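PDB 3QKI: glucose-6-phosphate isomerase from Plasmodium falciparum, which probably interconverts alpha-D-glucose 6-phosphate and beta-D-fructose 6-phosphate, the isomerisation step early in glycolysis. Local coordinates for residues E147-D152 against R299-E304. Numbering follows the deposited sequence.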
loop_
_atom_site.group_PDB
_atom_site.type_symbol
_atom_site.label_atom_id
_atom_site.label_comp_id
_atom_site.label_asym_id
_atom_site.label_seq_id
_atom_site.Cartn_x
_atom_site.Cartn_y
_atom_site.Cartn_z
ATOM N N GLU A 147 4.428 -26.164 18.937
ATOM C CA GLU A 147 3.149 -26.818 19.230
ATOM C C GLU A 147 2.940 -26.841 20.739
ATOM O O GLU A 147 1.879 -26.393 21.192
ATOM C CB GLU A 147 3.135 -28.228 18.637
ATOM C CG GLU A 147 1.894 -29.027 18.965
ATOM C CD GLU A 147 1.826 -30.383 18.289
ATOM O OE1 GLU A 147 0.701 -30.918 18.185
ATOM O OE2 GLU A 147 2.876 -30.892 17.826
ATOM N N LYS A 148 3.976 -27.298 21.515
ATOM C CA LYS A 148 3.907 -27.377 22.966
ATOM C C LYS A 148 3.738 -26.002 23.610
ATOM O O LYS A 148 2.833 -25.825 24.419
ATOM C CB LYS A 148 5.106 -28.137 23.565
ATOM N N TYR A 149 4.574 -25.030 23.231
ATOM C CA TYR A 149 4.526 -23.687 23.790
ATOM C C TYR A 149 3.188 -22.980 23.506
ATOM O O TYR A 149 2.604 -22.408 24.421
ATOM C CB TYR A 149 5.728 -22.834 23.322
ATOM C CG TYR A 149 5.768 -21.463 23.956
ATOM C CD1 TYR A 149 6.313 -21.274 25.222
ATOM C CD2 TYR A 149 5.232 -20.355 23.303
ATOM C CE1 TYR A 149 6.335 -20.014 25.821
ATOM C CE2 TYR A 149 5.232 -19.093 23.897
ATOM C CZ TYR A 149 5.790 -18.926 25.156
ATOM O OH TYR A 149 5.785 -17.684 25.749
ATOM N N SER A 150 2.715 -23.026 22.255
ATOM C CA SER A 150 1.462 -22.376 21.849
ATOM C C SER A 150 0.265 -23.069 22.497
ATOM O O SER A 150 -0.622 -22.377 22.964
ATOM C CB SER A 150 1.324 -22.324 20.328
ATOM O OG SER A 150 1.240 -23.612 19.736
ATOM N N ASP A 151 0.280 -24.411 22.603
ATOM C CA ASP A 151 -0.789 -25.156 23.281
ATOM C C ASP A 151 -0.840 -24.710 24.741
ATOM O O ASP A 151 -1.917 -24.396 25.230
ATOM C CB ASP A 151 -0.553 -26.680 23.223
ATOM C CG ASP A 151 -0.997 -27.361 21.934
ATOM O OD1 ASP A 151 -1.793 -26.751 21.174
ATOM O OD2 ASP A 151 -0.598 -28.526 21.711
ATOM N N ASP A 152 0.333 -24.588 25.391
ATOM C CA ASP A 152 0.468 -24.179 26.788
ATOM C C ASP A 152 0.007 -22.759 27.051
ATOM O O ASP A 152 -0.605 -22.504 28.085
ATOM C CB ASP A 152 1.884 -24.422 27.307
ATOM C CG ASP A 152 2.276 -25.885 27.575
ATOM O OD1 ASP A 152 1.426 -26.783 27.376
ATOM O OD2 ASP A 152 3.431 -26.122 27.969
ATOM N N ARG A 299 16.040 -19.878 28.006
ATOM C CA ARG A 299 16.383 -20.821 26.928
ATOM C C ARG A 299 15.237 -21.541 26.316
ATOM O O ARG A 299 15.288 -21.879 25.128
ATOM C CB ARG A 299 17.468 -21.819 27.371
ATOM C CG ARG A 299 18.815 -21.146 27.613
ATOM C CD ARG A 299 19.264 -20.380 26.376
ATOM N NE ARG A 299 20.563 -20.823 25.898
ATOM C CZ ARG A 299 20.768 -21.870 25.111
ATOM N NH1 ARG A 299 19.743 -22.600 24.680
ATOM N NH2 ARG A 299 21.994 -22.204 24.755
ATOM N N ASP A 300 14.190 -21.781 27.102
ATOM C CA ASP A 300 12.992 -22.434 26.592
ATOM C C ASP A 300 12.194 -21.481 25.724
ATOM O O ASP A 300 11.254 -21.912 25.054
ATOM C CB ASP A 300 12.111 -22.886 27.755
ATOM C CG ASP A 300 12.670 -24.047 28.549
ATOM O OD1 ASP A 300 12.117 -24.337 29.644
ATOM O OD2 ASP A 300 13.658 -24.676 28.078
ATOM N N ASN A 301 12.541 -20.176 25.774
ATOM C CA ASN A 301 11.798 -19.128 25.074
ATOM C C ASN A 301 12.488 -18.616 23.787
ATOM O O ASN A 301 12.092 -17.585 23.224
ATOM C CB ASN A 301 11.441 -18.000 26.070
ATOM C CG ASN A 301 10.279 -18.348 26.984
ATOM O OD1 ASN A 301 9.955 -19.515 27.223
ATOM N ND2 ASN A 301 9.536 -17.347 27.398
ATOM N N VAL A 302 13.466 -19.378 23.300
ATOM C CA VAL A 302 14.197 -19.049 22.077
ATOM C C VAL A 302 13.899 -20.106 21.039
ATOM O O VAL A 302 14.148 -21.301 21.256
ATOM C CB VAL A 302 15.716 -18.822 22.257
ATOM C CG1 VAL A 302 16.345 -18.350 20.949
ATOM C CG2 VAL A 302 15.994 -17.821 23.366
ATOM N N PHE A 303 13.328 -19.661 19.915
ATOM C CA PHE A 303 12.911 -20.527 18.818
ATOM C C PHE A 303 13.843 -20.290 17.629
ATOM O O PHE A 303 14.041 -19.162 17.189
ATOM C CB PHE A 303 11.440 -20.267 18.485
ATOM C CG PHE A 303 10.515 -20.610 19.640
ATOM C CD1 PHE A 303 10.342 -19.727 20.705
ATOM C CD2 PHE A 303 9.873 -21.835 19.694
ATOM C CE1 PHE A 303 9.492 -20.047 21.760
ATOM C CE2 PHE A 303 9.036 -22.156 20.767
ATOM C CZ PHE A 303 8.855 -21.265 21.792
ATOM N N GLU A 304 14.481 -21.342 17.176
ATOM C CA GLU A 304 15.467 -21.226 16.127
ATOM C C GLU A 304 14.927 -21.321 14.696
ATOM O O GLU A 304 13.840 -21.834 14.436
ATOM C CB GLU A 304 16.660 -22.194 16.402
ATOM C CG GLU A 304 16.634 -23.519 15.669
ATOM C CD GLU A 304 17.570 -24.610 16.162
ATOM O OE1 GLU A 304 18.537 -24.940 15.437
ATOM O OE2 GLU A 304 17.275 -25.205 17.226
HETATM O O HOH W 1 6.375 -17.553 28.336
#
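Tyr149, on helix 135-154, reaches across to Asn301, just before strand 302-303, and to Phe303 within it; its base meets Phe303, while its far side and hydroxyl turn to Asn301 and a water. With CG anti to the backbone N (chi1 -176°), the ring is carried out from the helix toward the strand. At its base, Tyr149 CB lies 3.8 Å from Phe303 CZ, and the same CZ is equally close to Tyr149 CG, with CD2 a little farther off. The foremost carbon of the phenylalanine thus points at the root of the tyrosine ring, edge-to-face, with the two planes at 65° and the centroids 5.5 Å apart. Farther along, Tyr149 CE1 passes 3.9 Å from Asn301 OD1, a van der Waals contact in which the amide plane stands nearly upright to the ring (79°). At the tip, Tyr149 OH hydrogen-bonds a water 2.7 Å away, in the plane of the ring; this water also accepts a weak hydrogen bond from Asn301 ND2, whose stronger partner is the carbonyl of Met282. Leu322 of helix 318-328 touches both aromatic side chains, and Lys145, one helical turn before Tyr149, forms a cation-pi contact with Phe303. Strand 302-303 is an outermost strand of the five-stranded parallel sheet, so the contact joins a helix to the sheet edge by the helix-on-sheet packing of an alpha/beta sandwich, as in the SIS domains of phosphoglucose isomerases.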